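Local coordinates for protein RNA silencing suppressor p19 (Tomato bushy stunt virus, PDB 4J39) that suppresses RNA silencing by binding short double-stranded RNA as a homodimer that acts as a molecular caliper, selecting silencing RNAs by duplex length, at the interface of chains A and B. Residues are numbered along the deposited sequence; one frame, centred on the assembly and turned at random. Chains: chain A/B, RNA silencing suppressor p19.

Contact 1: the interface of chains A and B. Residues chain A 101-102, 107, 110-111, 113-114; chain B 95-97, 125.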
ATOM      1  N   VAL A 101      -0.800   4.001   1.715  1.00 27.22           N
ATOM      2  CA  VAL A 101      -0.451   3.715   3.031  1.00 28.05           C
ATOM      3  C   VAL A 101      -1.133   4.774   3.897  1.00 28.95           C
ATOM      4  O   VAL A 101      -0.931   5.967   3.669  1.00 31.33           O
ATOM      5  CB  VAL A 101       1.148   3.805   3.302  1.00 29.35           C
ATOM      6  CG1 VAL A 101       1.562   3.586   4.804  1.00 30.68           C
ATOM      7  CG2 VAL A 101       2.001   2.949   2.349  1.00 29.16           C
ATOM      8  N   SER A 102      -1.950   4.346   4.853  1.00 29.15           N
ATOM      9  CA  SER A 102      -2.867   5.315   5.555  1.00 29.90           C
ATOM     10  C   SER A 102      -2.939   5.029   7.049  1.00 30.02           C
ATOM     11  O   SER A 102      -2.855   3.838   7.513  1.00 31.94           O
ATOM     12  CB  SER A 102      -4.292   5.272   4.926  1.00 29.00           C
ATOM     13  OG  SER A 102      -4.770   3.985   4.729  0.50 30.17           O
ATOM     14  N   THR A 107       0.494   7.947  14.111  1.00 39.71           N
ATOM     15  CA  THR A 107       1.335   6.879  13.546  1.00 39.38           C
ATOM     16  C   THR A 107       2.251   7.354  12.401  1.00 38.10           C
ATOM     17  O   THR A 107       2.806   6.565  11.644  1.00 34.55           O
ATOM     18  CB  THR A 107       0.499   5.630  13.058  1.00 40.53           C
ATOM     19  OG1 THR A 107      -0.101   5.945  11.746  1.00 47.22           O
ATOM     20  CG2 THR A 107      -0.491   5.254  14.143  1.00 42.71           C
ATOM     21  N   HIS A 110       5.673   5.698  11.394  1.00 37.74           N
ATOM     22  CA  HIS A 110       5.502   4.346  10.816  1.00 38.97           C
ATOM     23  C   HIS A 110       4.848   4.448   9.426  1.00 36.48           C
ATOM     24  O   HIS A 110       5.206   3.667   8.526  1.00 36.73           O
ATOM     25  CB  HIS A 110       4.636   3.468  11.726  1.00 40.34           C
ATOM     26  CG  HIS A 110       5.265   3.046  13.016  1.00 43.47           C
ATOM     27  ND1 HIS A 110       6.627   2.849  13.184  1.00 50.26           N
ATOM     28  CD2 HIS A 110       4.685   2.665  14.178  1.00 49.00           C
ATOM     29  CE1 HIS A 110       6.859   2.435  14.425  1.00 52.62           C
ATOM     30  NE2 HIS A 110       5.692   2.303  15.042  1.00 53.35           N
ATOM     31  N   LEU A 111       3.891   5.379   9.197  1.00 35.91           N
ATOM     32  CA  LEU A 111       3.406   5.547   7.847  1.00 34.21           C
ATOM     33  C   LEU A 111       4.563   5.936   6.875  1.00 34.05           C
ATOM     34  O   LEU A 111       4.632   5.399   5.779  1.00 35.38           O
ATOM     35  CB  LEU A 111       2.261   6.552   7.733  1.00 33.90           C
ATOM     36  CG  LEU A 111       1.086   6.339   8.615  1.00 38.62           C
ATOM     37  CD1 LEU A 111       0.164   7.636   8.553  1.00 38.74           C
ATOM     38  CD2 LEU A 111       0.345   5.079   8.224  1.00 34.44           C
ATOM     39  N   GLU A 113       7.667   5.197   7.102  1.00 32.28           N
ATOM     40  CA  GLU A 113       8.659   4.036   6.982  1.00 33.83           C
ATOM     41  C   GLU A 113       8.051   3.047   5.985  1.00 32.91           C
ATOM     42  O   GLU A 113       8.724   2.569   5.086  1.00 33.76           O
ATOM     43  CB  GLU A 113       8.847   3.355   8.323  1.00 35.23           C
ATOM     44  CG  GLU A 113       9.883   4.039   9.306  1.00 45.09           C
ATOM     45  CD  GLU A 113       9.682   3.595  10.812  1.00 53.32           C
ATOM     46  OE1 GLU A 113       9.046   2.530  11.061  1.00 56.58           O
ATOM     47  OE2 GLU A 113      10.117   4.320  11.748  1.00 58.73           O
ATOM     48  N   MET A 114       6.743   2.814   6.114  1.00 34.01           N
ATOM     49  CA  MET A 114       6.099   1.898   5.155  1.00 32.71           C
ATOM     50  C   MET A 114       5.950   2.537   3.772  1.00 32.85           C
ATOM     51  O   MET A 114       6.044   1.833   2.731  1.00 31.97           O
ATOM     52  CB  MET A 114       4.715   1.403   5.651  1.00 33.59           C
ATOM     53  CG  MET A 114       4.727   0.588   6.938  1.00 35.78           C
ATOM     54  SD  MET A 114       5.888  -0.860   6.755  1.00 37.20           S
ATOM     55  CE  MET A 114       5.574  -1.501   5.189  1.00 38.66           C
TER
ATOM     56  N   ARG B  95      -1.323  -2.686  13.565  1.00 33.02           N
ATOM     57  CA  ARG B  95      -0.681  -1.664  14.454  1.00 37.38           C
ATOM     58  C   ARG B  95      -0.879  -0.210  13.942  1.00 38.10           C
ATOM     59  O   ARG B  95       0.050   0.600  13.879  1.00 38.91           O
ATOM     60  CB  ARG B  95       0.805  -1.953  14.564  1.00 39.67           C
ATOM     61  CG  ARG B  95       1.092  -3.298  15.296  1.00 45.24           C
ATOM     62  CD  ARG B  95       2.579  -3.615  15.221  1.00 54.50           C
ATOM     63  NE  ARG B  95       3.376  -2.564  15.833  1.00 59.67           N
ATOM     64  CZ  ARG B  95       4.643  -2.261  15.533  1.00 64.49           C
ATOM     65  NH1 ARG B  95       5.318  -2.934  14.566  1.00 65.92           N
ATOM     66  NH2 ARG B  95       5.243  -1.260  16.220  1.00 65.92           N
ATOM     67  N   GLY B  96      -2.106   0.102  13.531  1.00 37.79           N
ATOM     68  CA  GLY B  96      -2.432   1.453  13.191  1.00 36.62           C
ATOM     69  C   GLY B  96      -2.163   1.842  11.732  1.00 36.97           C
ATOM     70  O   GLY B  96      -2.525   2.937  11.272  1.00 36.15           O
ATOM     71  N   VAL B  97      -1.483   0.960  10.961  1.00 33.88           N
ATOM     72  CA  VAL B  97      -1.164   1.283   9.599  1.00 33.18           C
ATOM     73  C   VAL B  97      -1.838   0.309   8.614  1.00 32.53           C
ATOM     74  O   VAL B  97      -1.817  -0.910   8.842  1.00 31.91           O
ATOM     75  CB  VAL B  97       0.398   1.470   9.267  1.00 35.97           C
ATOM     76  CG1 VAL B  97       1.432   1.613  10.513  1.00 37.82           C
ATOM     77  CG2 VAL B  97       0.838   1.154   7.858  1.00 33.47           C
ATOM     78  N   LEU B 125       7.766  -4.703  10.623  1.00 48.11           N
ATOM     79  CA  LEU B 125       8.167  -3.336  10.953  1.00 53.75           C
ATOM     80  C   LEU B 125       8.562  -3.297  12.432  1.00 56.76           C
ATOM     81  O   LEU B 125       7.845  -3.821  13.278  1.00 54.15           O
ATOM     82  CB  LEU B 125       6.996  -2.388  10.763  1.00 53.49           C
ATOM     83  CG  LEU B 125       7.075  -0.958  10.162  1.00 56.02           C
ATOM     84  CD1 LEU B 125       5.920  -0.129  10.867  1.00 52.01           C
ATOM     85  CD2 LEU B 125       8.521  -0.287  10.098  1.00 51.17           C
TER

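Contact 2: the interface of chains A and B. Residues chain A 95, 97, 125-127; chain B 110, 113-114, 117.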
ATOM      1  N   ARG A  95       2.682   2.099 -13.468  1.00 33.02           N
ATOM      2  CA  ARG A  95       2.482   0.885 -14.325  1.00 37.38           C
ATOM      3  C   ARG A  95       1.231   0.057 -13.917  1.00 38.10           C
ATOM      4  O   ARG A  95       1.265  -1.169 -13.785  1.00 38.91           O
ATOM      5  CB  ARG A  95       3.712  -0.001 -14.241  1.00 39.67           C
ATOM      6  CG  ARG A  95       4.970   0.675 -14.862  1.00 45.24           C
ATOM      7  CD  ARG A  95       6.199  -0.182 -14.593  1.00 54.50           C
ATOM      8  NE  ARG A  95       6.049  -1.514 -15.158  1.00 59.67           N
ATOM      9  CZ  ARG A  95       6.651  -2.625 -14.724  1.00 64.49           C
ATOM     10  NH1 ARG A  95       7.481  -2.603 -13.650  1.00 65.92           N
ATOM     11  NH2 ARG A  95       6.414  -3.783 -15.385  1.00 65.92           N
ATOM     12  N   VAL A  97      -0.385  -0.152 -11.095  1.00 33.88           N
ATOM     13  CA  VAL A  97      -0.567  -0.534  -9.723  1.00 33.18           C
ATOM     14  C   VAL A  97      -0.435   0.675  -8.776  1.00 32.53           C
ATOM     15  O   VAL A  97       0.491   1.483  -8.937  1.00 31.91           O
ATOM     16  CB  VAL A  97       0.315  -1.779  -9.216  1.00 35.97           C
ATOM     17  CG1 VAL A  97       1.062  -2.692 -10.335  1.00 37.82           C
ATOM     18  CG2 VAL A  97       0.674  -1.808  -7.750  1.00 33.47           C
ATOM     19  N   LEU A 125       9.949  -2.961  -9.355  1.00 48.11           N
ATOM     20  CA  LEU A 125       9.269  -4.207  -9.705  1.00 53.75           C
ATOM     21  C   LEU A 125       9.685  -4.597 -11.125  1.00 56.76           C
ATOM     22  O   LEU A 125       9.682  -3.762 -12.023  1.00 54.15           O
ATOM     23  CB  LEU A 125       7.765  -3.998  -9.706  1.00 53.49           C
ATOM     24  CG  LEU A 125       6.708  -5.005  -9.175  1.00 56.02           C
ATOM     25  CD1 LEU A 125       5.408  -4.772 -10.056  1.00 52.01           C
ATOM     26  CD2 LEU A 125       7.193  -6.512  -8.973  1.00 51.17           C
ATOM     27  N   ALA A 126       9.998  -5.880 -11.323  1.00 61.86           N
ATOM     28  CA  ALA A 126      10.474  -6.359 -12.632  1.00 66.12           C
ATOM     29  C   ALA A 126       9.447  -6.130 -13.769  1.00 69.41           C
ATOM     30  O   ALA A 126       8.219  -6.011 -13.523  1.00 69.81           O
ATOM     31  CB  ALA A 126      10.948  -7.856 -12.541  1.00 66.25           C
ATOM     32  N   PRO A 127       9.947  -6.038 -15.026  1.00 73.13           N
ATOM     33  CA  PRO A 127       9.050  -5.811 -16.194  1.00 74.65           C
ATOM     34  C   PRO A 127       7.825  -6.769 -16.232  1.00 75.47           C
ATOM     35  O   PRO A 127       7.820  -7.820 -15.568  1.00 76.30           O
ATOM     36  CB  PRO A 127       9.977  -6.062 -17.409  1.00 75.06           C
ATOM     37  CG  PRO A 127      11.175  -6.913 -16.838  1.00 75.22           C
ATOM     38  CD  PRO A 127      11.339  -6.342 -15.439  1.00 73.90           C
ATOM     39  OXT PRO A 127       6.805  -6.557 -16.926  1.00 76.47           O
TER
ATOM     40  N   HIS B 110       1.075  -8.618 -10.911  1.00 37.74           N
ATOM     41  CA  HIS B 110       1.872  -7.536 -10.289  1.00 38.97           C
ATOM     42  C   HIS B 110       1.188  -7.060  -8.994  1.00 36.48           C
ATOM     43  O   HIS B 110       1.889  -6.737  -8.018  1.00 36.73           O
ATOM     44  CB  HIS B 110       2.031  -6.353 -11.249  1.00 40.34           C
ATOM     45  CG  HIS B 110       2.918  -6.587 -12.430  1.00 43.47           C
ATOM     46  ND1 HIS B 110       4.005  -7.449 -12.423  1.00 50.26           N
ATOM     47  CD2 HIS B 110       2.942  -5.965 -13.632  1.00 49.00           C
ATOM     48  CE1 HIS B 110       4.612  -7.398 -13.604  1.00 52.62           C
ATOM     49  NE2 HIS B 110       3.991  -6.492 -14.349  1.00 53.35           N
ATOM     50  N   GLU B 113       2.275  -9.498  -6.391  1.00 32.28           N
ATOM     51  CA  GLU B 113       3.775  -9.415  -6.092  1.00 33.83           C
ATOM     52  C   GLU B 113       3.961  -8.244  -5.125  1.00 32.91           C
ATOM     53  O   GLU B 113       4.656  -8.358  -4.129  1.00 33.76           O
ATOM     54  CB  GLU B 113       4.558  -9.155  -7.363  1.00 35.23           C
ATOM     55  CG  GLU B 113       4.882 -10.427  -8.249  1.00 45.09           C
ATOM     56  CD  GLU B 113       5.248 -10.054  -9.743  1.00 53.32           C
ATOM     57  OE1 GLU B 113       5.620  -8.875 -10.011  1.00 56.58           O
ATOM     58  OE2 GLU B 113       5.129 -10.916 -10.657  1.00 58.73           O
ATOM     59  N   MET B 114       3.259  -7.142  -5.398  1.00 34.01           N
ATOM     60  CA  MET B 114       3.373  -5.995  -4.477  1.00 32.71           C
ATOM     61  C   MET B 114       2.642  -6.254  -3.157  1.00 32.85           C
ATOM     62  O   MET B 114       3.092  -5.785  -2.077  1.00 31.97           O
ATOM     63  CB  MET B 114       2.854  -4.678  -5.109  1.00 33.59           C
ATOM     64  CG  MET B 114       3.609  -4.194  -6.341  1.00 35.78           C
ATOM     65  SD  MET B 114       5.424  -4.034  -5.945  1.00 37.20           S
ATOM     66  CE  MET B 114       5.489  -3.285  -4.397  1.00 38.66           C
ATOM     67  N   ARG B 117       4.831  -8.471  -0.757  1.00 30.84           N
ATOM     68  CA  ARG B 117       6.006  -7.664  -0.322  1.00 34.24           C
ATOM     69  C   ARG B 117       5.484  -6.679   0.770  1.00 33.42           C
ATOM     70  O   ARG B 117       6.057  -6.549   1.876  1.00 36.38           O
ATOM     71  CB  ARG B 117       6.636  -6.904  -1.505  0.90 34.09           C
ATOM     72  CG  ARG B 117       7.340  -7.730  -2.571  0.90 41.26           C
ATOM     73  CD  ARG B 117       8.096  -6.861  -3.649  0.90 45.56           C
ATOM     74  NE  ARG B 117       8.788  -7.585  -4.737  0.90 51.51           N
ATOM     75  CZ  ARG B 117       8.449  -8.825  -5.208  0.90 58.27           C
ATOM     76  NH1 ARG B 117       7.412  -9.584  -4.734  0.90 58.74           N
ATOM     77  NH2 ARG B 117       9.133  -9.318  -6.222  0.90 57.79           N
TER
HETATM   78  O   HOH W   1       7.504  -8.344 -11.891  1.00 65.90           O

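Contact 1: the interface of chains A and B
The imidazole of A:His110 meets B:Leu125 and B:Arg95 at the dimer interface of the tombusvirus p19 core. Methyl CD1 of B:Leu125 stands above the ring plane but outside the ring outline, past the CG-ND1 edge, 3.8 Å from ND1 of A:His110. On the same side of that plane, but beyond the NE2 corner, the B:Arg95 guanidinium is turned 68° from the ring. Its NH2 stays 3.8 Å from NE2 of A:His110, too far for a hydrogen bond. At the ring edge, in plane, sits the A:Glu113 carboxylate; ND1 of A:His110 donates to its OE1 over 3.2 Å, fairly straight (159° at the hydrogen). That bond should limit ring rotation, although the acceptor is met from above the carboxylate plane. At the guanidinium edge lies the B:Leu125 peptide group, whose carbonyl O accepts from NH1 of B:Arg95 at 3.0 Å. The donor stands above the carbonyl plane, and the bond ties the loop before strand 97-104 to the C-terminal segment.

A second group of contacts gathers round B:Val97. Its CB slides past A:Leu111, 3.8 Å from methyl CD2, the two side chains pointing in opposite directions. Its CG2 runs alongside CG1 of A:Val101 at 4.0 Å, both pointing the same way, and also has CG of A:Met114 nearby. CG1 of B:Val97 almost eclipses its own backbone N (chi1 -13°), an unusual setting that may be a modelling matter; this methyl lies near CB of A:His110, 3.9 Å away. Backbone also touches here: A:Ser102 O lies 3.7 Å from CA of B:Val97, the two strands 97-104 meeting across the dimer.

Contact 2: the interface of chains A and B
A:Leu125 reaches across the p19 homodimer interface to B:Met114 and B:Glu113, on helix 108-124 of the partner. Among the apolar contacts, its branch carbon CG comes to 3.6 Å from the thioether SD of B:Met114. In the methionine the bend at chi2 (-55°) brings SD to the leucine; the further bend at chi3 (-43°) folds the methyl CE back. Methyl CD2 of A:Leu125 packs on the aliphatic root of B:Glu113, 4.1 Å from its CB; the much shorter approach of this methyl to the carboxylate is doubtful and carries no weight. CG2 of A:Val97 adds a contact on the methylene before the sulfur, 4.0 Å from CG of B:Met114.

One contact sets an aliphatic group against a flat cation. The B:Arg117 guanidinium turns a face to CD2 of A:Leu125, which lies 4.2 Å above its plane and offset toward the rim. The leucine is thus flanked by B:Met114, B:Glu113 and B:Arg117, and 82 Å² of its surface is hidden by chain B, more than for any other residue of this contact.

Polar groups approach across the dimer without bonding directly. The carboxylate of A:Pro127 stands by the CE1-NE2 side of the B:His110 ring. It ends the crystallised fragment; the full-length protein continues, so this carboxylate contact may not occur there. Its O is 3.8 Å from CE1 of B:His110. Its OXT lies equally far, 3.8 Å, from NE2 of B:His110; any electrostatic pull on the ring would be long-range.

The polar link is made through water. Water 1 is 2.9 Å from the carbonyl O of A:Ala126 and, on its other side, 2.7 Å from OE1 of B:Glu113. Within chain A, both terminal nitrogens of A:Arg95 make weak hydrogen bonds to that same A:Ala126 carbonyl, which may steady the carbonyl that the water also meets.

The centres of contact 1 and contact 2 lie about 20 Å apart, on opposite sides of the dimer's two-fold axis. They are largely twins: in contact 1 helix 108-124 belongs to chain A and the C-terminal segment to chain B, while in contact 2 the roles are exchanged. Contact 1 also includes the meeting of the two 97-104 strands, where A:Ser102 nears B:Val97; contact 2 adds A:Ala126, A:Pro127 and a water. Each subunit therefore both offers the C-terminal segment of the fragment and receives the other's. As two patches of one interface they may help set the subunit orientation, which would matter for a dimer that measures RNA length.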